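Local structure of thrombospondin related anonymous protein (Plasmodium falciparum, 4F1J) at residues K35-Q39 / L40-E44; I77-K80 / S81-S84; G124-D127 / S128-D131. The protein probably serves the malaria parasite in cell adhesion, this chain being its extracellular von Willebrand factor A domain, which binds magnesium. One frame throughout, in Å; residues are numbered along the deposited sequence.

Contact 1 (K35-Q39 / L40-E44)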
loop_
_atom_site.group_PDB
_atom_site.type_symbol
_atom_site.label_atom_id
_atom_site.label_comp_id
_atom_site.label_asym_id
_atom_site.label_seq_id
_atom_site.Cartn_x
_atom_site.Cartn_y
_atom_site.Cartn_z
ATOM N N LYS A 35 -9.917 6.129 3.865
ATOM C CA LYS A 35 -10.723 6.119 2.659
ATOM C C LYS A 35 -10.337 4.945 1.743
ATOM O O LYS A 35 -11.183 4.363 1.099
ATOM C CB LYS A 35 -10.610 7.458 1.907
ATOM C CG LYS A 35 -11.610 7.590 0.762
ATOM C CD LYS A 35 -11.900 9.001 0.393
ATOM C CE LYS A 35 -12.907 9.067 -0.773
ATOM N NZ LYS A 35 -13.265 10.463 -1.168
ATOM N N LEU A 36 -9.065 4.581 1.698
ATOM C CA LEU A 36 -8.638 3.446 0.884
ATOM C C LEU A 36 -9.335 2.186 1.385
ATOM O O LEU A 36 -9.937 1.426 0.590
ATOM C CB LEU A 36 -7.112 3.303 0.975
ATOM C CG LEU A 36 -6.443 2.137 0.231
ATOM C CD1 LEU A 36 -4.969 2.514 0.073
ATOM C CD2 LEU A 36 -6.550 0.732 0.877
ATOM N N ILE A 37 -9.297 1.993 2.698
ATOM C CA ILE A 37 -9.932 0.844 3.342
ATOM C C ILE A 37 -11.433 0.840 3.102
ATOM O O ILE A 37 -12.032 -0.218 2.889
ATOM C CB ILE A 37 -9.562 0.777 4.826
ATOM C CG1 ILE A 37 -8.090 0.345 4.925
ATOM C CG2 ILE A 37 -10.526 -0.158 5.625
ATOM C CD1 ILE A 37 -7.438 0.575 6.266
ATOM N N GLN A 38 -12.033 2.024 3.038
ATOM C CA GLN A 38 -13.453 2.106 2.671
ATOM C C GLN A 38 -13.784 1.619 1.244
ATOM O O GLN A 38 -14.944 1.354 0.955
ATOM C CB GLN A 38 -13.970 3.517 2.861
ATOM C CG GLN A 38 -14.050 3.877 4.304
ATOM C CD GLN A 38 -14.472 5.297 4.519
ATOM O OE1 GLN A 38 -14.044 6.200 3.800
ATOM N NE2 GLN A 38 -15.320 5.511 5.523
ATOM N N GLN A 39 -12.776 1.495 0.372
ATOM C CA GLN A 39 -12.968 0.989 -0.969
ATOM C C GLN A 39 -12.973 -0.531 -1.025
ATOM O O GLN A 39 -13.146 -1.071 -2.097
ATOM C CB GLN A 39 -11.865 1.478 -1.915
ATOM C CG GLN A 39 -11.638 3.012 -1.918
ATOM C CD GLN A 39 -12.923 3.790 -2.074
ATOM O OE1 GLN A 39 -13.669 3.599 -3.050
ATOM N NE2 GLN A 39 -13.192 4.686 -1.131
ATOM N N LEU A 40 -12.727 -1.192 0.097
ATOM C CA LEU A 40 -12.521 -2.647 0.131
ATOM C C LEU A 40 -13.680 -3.356 0.788
ATOM O O LEU A 40 -14.094 -2.979 1.893
ATOM C CB LEU A 40 -11.280 -2.980 0.954
ATOM C CG LEU A 40 -9.999 -2.192 0.637
ATOM C CD1 LEU A 40 -8.904 -2.600 1.621
ATOM C CD2 LEU A 40 -9.580 -2.424 -0.779
ATOM N N ASN A 41 -14.133 -4.442 0.157
ATOM C CA ASN A 41 -15.027 -5.361 0.842
ATOM C C ASN A 41 -14.241 -6.330 1.712
ATOM O O ASN A 41 -13.898 -7.442 1.279
ATOM C CB ASN A 41 -15.925 -6.115 -0.136
ATOM C CG ASN A 41 -16.872 -7.031 0.584
ATOM O OD1 ASN A 41 -17.121 -6.837 1.771
ATOM N ND2 ASN A 41 -17.344 -8.084 -0.100
ATOM N N LEU A 42 -13.914 -5.902 2.926
ATOM C CA LEU A 42 -13.224 -6.768 3.875
ATOM C C LEU A 42 -14.216 -7.830 4.349
ATOM O O LEU A 42 -15.301 -7.505 4.818
ATOM C CB LEU A 42 -12.660 -5.995 5.059
ATOM C CG LEU A 42 -11.570 -4.968 4.708
ATOM C CD1 LEU A 42 -10.918 -4.438 5.983
ATOM C CD2 LEU A 42 -10.472 -5.501 3.735
ATOM N N ASN A 43 -13.842 -9.100 4.200
ATOM C CA ASN A 43 -14.750 -10.214 4.487
ATOM C C ASN A 43 -13.987 -11.509 4.408
ATOM O O ASN A 43 -13.119 -11.669 3.542
ATOM C CB ASN A 43 -15.901 -10.286 3.465
ATOM C CG ASN A 43 -16.968 -11.312 3.836
ATOM O OD1 ASN A 43 -16.851 -12.540 3.564
ATOM N ND2 ASN A 43 -18.049 -10.817 4.435
ATOM N N GLU A 44 -14.370 -12.469 5.244
ATOM C CA GLU A 44 -13.764 -13.811 5.140
ATOM C C GLU A 44 -13.636 -14.282 3.677
ATOM O O GLU A 44 -12.592 -14.814 3.283
ATOM C CB GLU A 44 -14.575 -14.816 5.969
ATOM C CG GLU A 44 -13.929 -16.191 6.039
ATOM C CD GLU A 44 -12.631 -16.169 6.809
ATOM O OE1 GLU A 44 -11.573 -16.467 6.204
ATOM O OE2 GLU A 44 -12.666 -15.833 8.006
#

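Contact 2 (I77-K80 / S81-S84)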
loop_
_atom_site.group_PDB
_atom_site.type_symbol
_atom_site.label_atom_id
_atom_site.label_comp_id
_atom_site.label_asym_id
_atom_site.label_seq_id
_atom_site.Cartn_x
_atom_site.Cartn_y
_atom_site.Cartn_z
ATOM N N ILE A 77 -10.380 1.624 13.129
ATOM C CA ILE A 77 -9.900 1.935 14.499
ATOM C C ILE A 77 -8.377 1.920 14.580
ATOM O O ILE A 77 -7.738 2.811 15.185
ATOM C CB ILE A 77 -10.391 0.886 15.542
ATOM C CG1 ILE A 77 -11.842 1.137 15.928
ATOM C CG2 ILE A 77 -9.503 0.883 16.801
ATOM C CD1 ILE A 77 -12.429 0.014 16.764
ATOM N N ILE A 78 -7.771 0.887 13.987
ATOM C CA ILE A 78 -6.334 0.746 14.049
ATOM C C ILE A 78 -5.662 1.835 13.227
ATOM O O ILE A 78 -4.663 2.427 13.666
ATOM C CB ILE A 78 -5.867 -0.660 13.628
ATOM C CG1 ILE A 78 -6.356 -1.697 14.632
ATOM C CG2 ILE A 78 -4.327 -0.708 13.467
ATOM C CD1 ILE A 78 -6.308 -3.121 14.106
ATOM N N ILE A 79 -6.196 2.131 12.048
ATOM C CA ILE A 79 -5.608 3.167 11.232
ATOM C C ILE A 79 -5.710 4.505 11.953
ATOM O O ILE A 79 -4.739 5.253 12.006
ATOM C CB ILE A 79 -6.238 3.239 9.832
ATOM C CG1 ILE A 79 -5.922 1.960 9.035
ATOM C CG2 ILE A 79 -5.737 4.494 9.104
ATOM C CD1 ILE A 79 -4.424 1.587 8.981
ATOM N N LYS A 80 -6.867 4.775 12.559
ATOM C CA LYS A 80 -7.064 6.030 13.302
ATOM C C LYS A 80 -6.094 6.143 14.478
ATOM O O LYS A 80 -5.633 7.247 14.823
ATOM C CB LYS A 80 -8.508 6.167 13.781
ATOM C CG LYS A 80 -8.832 7.592 14.241
ATOM C CD LYS A 80 -9.993 7.671 15.237
ATOM C CE LYS A 80 -9.954 9.006 16.038
ATOM N NZ LYS A 80 -9.989 10.241 15.157
ATOM N N SER A 81 -5.740 5.007 15.062
ATOM C CA SER A 81 -4.781 4.966 16.162
ATOM C C SER A 81 -3.388 5.448 15.764
ATOM O O SER A 81 -2.554 5.693 16.643
ATOM C CB SER A 81 -4.688 3.561 16.782
ATOM O OG SER A 81 -3.810 2.702 16.082
ATOM N N LEU A 82 -3.120 5.586 14.460
ATOM C CA LEU A 82 -1.813 6.074 14.003
ATOM C C LEU A 82 -1.622 7.554 14.318
ATOM O O LEU A 82 -0.519 8.067 14.215
ATOM C CB LEU A 82 -1.644 5.847 12.485
ATOM C CG LEU A 82 -1.546 4.382 12.055
ATOM C CD1 LEU A 82 -1.583 4.296 10.516
ATOM C CD2 LEU A 82 -0.311 3.713 12.599
ATOM N N LEU A 83 -2.712 8.231 14.661
ATOM C CA LEU A 83 -2.669 9.643 15.041
ATOM C C LEU A 83 -1.992 9.812 16.383
ATOM O O LEU A 83 -1.175 10.712 16.553
ATOM C CB LEU A 83 -4.088 10.214 15.109
ATOM C CG LEU A 83 -4.861 10.251 13.786
ATOM C CD1 LEU A 83 -6.331 10.615 14.048
ATOM C CD2 LEU A 83 -4.249 11.211 12.795
ATOM N N SER A 84 -2.294 8.915 17.321
ATOM C CA SER A 84 -1.751 8.966 18.693
ATOM C C SER A 84 -0.408 8.244 18.784
ATOM O O SER A 84 -0.257 7.271 19.530
ATOM C CB SER A 84 -2.754 8.337 19.665
ATOM O OG SER A 84 -4.052 8.864 19.455
HETATM O O HOH W 1 -5.762 8.278 17.546
#

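Contact 3 (G124-D127 / S128-D131). With MG (magnesium ion), chain H; EDO (1,2-ethanediol), chain O.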
loop_
_atom_site.group_PDB
_atom_site.type_symbol
_atom_site.label_atom_id
_atom_site.label_comp_id
_atom_site.label_asym_id
_atom_site.label_seq_id
_atom_site.Cartn_x
_atom_site.Cartn_y
_atom_site.Cartn_z
ATOM N N GLY A 124 7.929 9.559 -1.315
ATOM C CA GLY A 124 9.360 9.614 -1.606
ATOM C C GLY A 124 9.853 8.493 -2.489
ATOM O O GLY A 124 9.080 7.713 -3.054
ATOM N N ILE A 125 11.178 8.461 -2.609
ATOM C CA ILE A 125 11.900 7.443 -3.330
ATOM C C ILE A 125 12.528 6.474 -2.305
ATOM O O ILE A 125 13.042 6.916 -1.263
ATOM C CB ILE A 125 13.000 8.104 -4.190
ATOM C CG1 ILE A 125 12.369 9.052 -5.232
ATOM C CG2 ILE A 125 13.811 7.047 -4.907
ATOM C CD1 ILE A 125 13.285 10.161 -5.647
ATOM N N PRO A 126 12.530 5.167 -2.597
ATOM C CA PRO A 126 13.134 4.249 -1.657
ATOM C C PRO A 126 14.616 4.546 -1.411
ATOM O O PRO A 126 15.325 4.988 -2.319
ATOM C CB PRO A 126 13.002 2.884 -2.343
ATOM C CG PRO A 126 11.977 3.071 -3.361
ATOM C CD PRO A 126 12.000 4.469 -3.784
ATOM N N ASP A 127 15.063 4.288 -0.192
ATOM C CA ASP A 127 16.470 4.498 0.153
ATOM C C ASP A 127 17.384 3.623 -0.679
ATOM O O ASP A 127 18.521 4.020 -0.987
ATOM C CB ASP A 127 16.663 4.304 1.631
ATOM C CG ASP A 127 15.946 5.394 2.457
ATOM O OD1 ASP A 127 15.834 6.573 2.042
ATOM O OD2 ASP A 127 15.483 5.043 3.522
ATOM N N SER A 128 16.876 2.454 -1.075
ATOM C CA SER A 128 17.579 1.563 -1.997
ATOM C C SER A 128 16.646 1.137 -3.120
ATOM O O SER A 128 15.866 0.192 -2.978
ATOM C CB SER A 128 18.124 0.348 -1.256
ATOM O OG SER A 128 18.665 -0.612 -2.159
ATOM N N ILE A 129 16.750 1.818 -4.258
ATOM C CA ILE A 129 16.002 1.399 -5.443
ATOM C C ILE A 129 16.413 -0.030 -5.857
ATOM O O ILE A 129 15.547 -0.839 -6.213
ATOM C CB ILE A 129 16.081 2.485 -6.565
ATOM C CG1 ILE A 129 15.254 3.683 -6.119
ATOM C CG2 ILE A 129 15.573 1.955 -7.922
ATOM C CD1 ILE A 129 15.490 4.896 -6.879
ATOM N N GLN A 130 17.701 -0.345 -5.741
ATOM C CA GLN A 130 18.191 -1.694 -6.051
ATOM C C GLN A 130 17.486 -2.782 -5.229
ATOM O O GLN A 130 16.948 -3.752 -5.818
ATOM C CB GLN A 130 19.702 -1.792 -5.839
ATOM C CG GLN A 130 20.347 -3.034 -6.450
ATOM C CD GLN A 130 20.468 -2.973 -7.964
ATOM O OE1 GLN A 130 20.538 -1.892 -8.554
ATOM N NE2 GLN A 130 20.502 -4.138 -8.598
ATOM N N ASP A 131 17.467 -2.645 -3.902
ATOM C CA ASP A 131 16.855 -3.664 -3.071
ATOM C C ASP A 131 15.333 -3.651 -3.171
ATOM O O ASP A 131 14.697 -4.686 -3.028
ATOM C CB ASP A 131 17.267 -3.538 -1.613
ATOM C CG ASP A 131 17.146 -4.851 -0.884
ATOM O OD1 ASP A 131 17.515 -5.889 -1.493
ATOM O OD2 ASP A 131 16.671 -4.855 0.270
HETATM MG MG MG H . 16.584 -3.587 1.916
HETATM C C1 EDO O . 21.776 1.283 -4.598
HETATM O O1 EDO O . 20.389 1.628 -4.524
HETATM C C2 EDO O . 22.414 0.978 -3.226
HETATM O O2 EDO O . 21.558 0.298 -2.285
HETATM O O HOH W 2 18.489 4.338 -4.237
HETATM O O HOH W 3 16.291 -2.400 3.689
HETATM O O HOH W 4 15.343 -5.024 2.577
HETATM O O HOH W 5 18.118 -4.690 2.804
HETATM O O HOH W 6 17.730 -2.059 1.296
#

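Contact 1 (K35-Q39 / L40-E44)
Leu40 folds back on Leu36 and Ile37 where helix 22-38 ends, in a von Willebrand factor A domain with a Rossmann-like fold. The chain leaves the helix here and runs toward strand 47-54.

Backbone bonds close the helix. Leu40 N donates to Ile37 O at 3.0 Å with an N-H...O angle of 157°, a span of three residues instead of four. Gln39 N likewise reaches back three residues, to Leu36 O at 2.8 Å. Its bond to Lys35 O is weak. Beyond the helix, Asn41 is the centre of an inverse gamma turn. The chain then opens out, and Glu44 pairs with Lys70.

Apolar contacts form the inner side. Leu40 CG sits above the last turn, 3.6 Å from Leu36 O. Leu40 CG is anti to the carbonyl carbon (chi1 -49°), which directs the branch back over the helix. Leu40 CD1 meets Leu36 CD2 at 4.1 Å, and the two side chains cross obliquely. Met192 of helix 184-200 touches both leucines. Leu42 closes a second apolar contact through CD1, 4.3 Å from CG2 of Ile37. Leu49 of strand 47-54 packs against both of these residues, and Ala75 also touches Leu42, so Leu42 lies between helix 22-38, helix 72-80 and strand 47-54.

Polar side-chain bonding lies at the helix end. The side chain of Gln39 is bent at its second torsion (chi2 -49°) and curls back along the helix. This places its amide beside the final turn. Gln39 NE2 donates to Lys35 O at 3.0 Å, and that oxygen lies nearly in the plane of the Gln39 amide.

Contact 2 (I77-K80 / S81-S84)
Ile79 and Leu82 make the tightly packed side of this contact, at the C-terminal end of helix 72-80. Their CD1 atoms meet at 4.2 Å. Both side chains are buried under helix 22-38, with Val30 against Leu82 and Ala33 and Met34 against Ile79. Ile61 of strand 58-62 touches both. The contact therefore ties the end of one helix to its neighbour and to an outermost strand of the sheet.

The backbone unwinds beside this pair. Ser81 N still reaches back four residues to Ile77 O, at 3.0 Å. The next two amides span only three. Leu82 N donates to Ile79 O at 3.0 Å, and Leu83 N to Lys80 O at 3.1 Å with an angle of 165°. The second of these closes a type I beta turn from Lys80 to Leu83.

The other side is exposed. Ser81 OG is firmly held there. It lies between its own backbone N and carbonyl carbon (chi1 84°). From there it turns back to donate to Ile78 O at 2.6 Å, tilted only slightly from that carbonyl plane. The loose part is the Lys80 chain over Leu83, with a bridging water. Lys80 runs out extended and bends at its last torsion. Its NZ ends 3.8 Å from CD1 of Leu83, whose side chain comes up from the turn. This is a van der Waals touch, not a polar bond. The water donates to Lys80 O at 2.9 Å and also bonds Ser84 OG at 2.6 Å.

The carbonyls of residues 77-80 are thus met by amides, a serine hydroxyl and a water, although the regular helix stops here. Further on, Leu82 O takes Trp25 NE1 and Thr85 OG1, and Leu83 O takes Arg22 NH2, which implies that side chains take over where amides run out.

Contact 3 (G124-D127 / S128-D131)
The Pro126 ring meets Ile129 through CD, 4.1 Å from CG1, while its CB is turned to the Ser128 backbone. Phe159 of helix 157-163 packs on both Pro126 and Ile129. Two carboxylates are the other flat groups. That of Asp127 is held through OD2 by Thr92 N and by a salt bridge to Arg91. That of Asp131 binds a magnesium ion.

CG2 of Ile125 approaches CD1 of Ile129 at 3.4 Å. This is shorter than a usual van der Waals contact, so the exact spacing is doubtful.

Ser128 is the N-cap of helix 129-141. Its OG points away from its own N (chi1 173°) and accepts from Asp131 N at 2.9 Å, with an angle of 162°. The same oxygen bonds O2 of an ethanediol, probably from the crystallisation liquor. A water bridges the start of the helix: it accepts from Ile129 N at 3.1 Å and donates to Asp127 O.

Asp131 OD2 is 2.1 Å from magnesium. Four waters and Ser95 bring the ligands to six. This is a different ion from the one at Ser17, Ser19 and Asp123, the metal-ion-dependent adhesion site (MIDAS) of A domains.

With four water ligands, the metal is mostly hydrated. The Ser128 cap holds the backbone of Asp131, and so probably helps to position this first-shell carboxylate.

Overall arrangement
Contacts 1 and 2 both end a helix, and contact 3 begins one. The first two are partly buried and touch directly, since CD1 of Ile37 lies 3.4 Å from CG1 of Ile79. They share the packing between helix 22-38 and helix 72-80. Contact 3 is a surface contact on the opposite side of the chain's centre from contact 1, with centres about 28 Å apart. Their chemistry follows their place. Contact 1 relies mainly on leucine and isoleucine packing, whereas contact 2 adds serine and water bonds on its outer side. Contact 3 alone carries a metal ligand, and contacts 1 and 2 lie away from both magnesium sites.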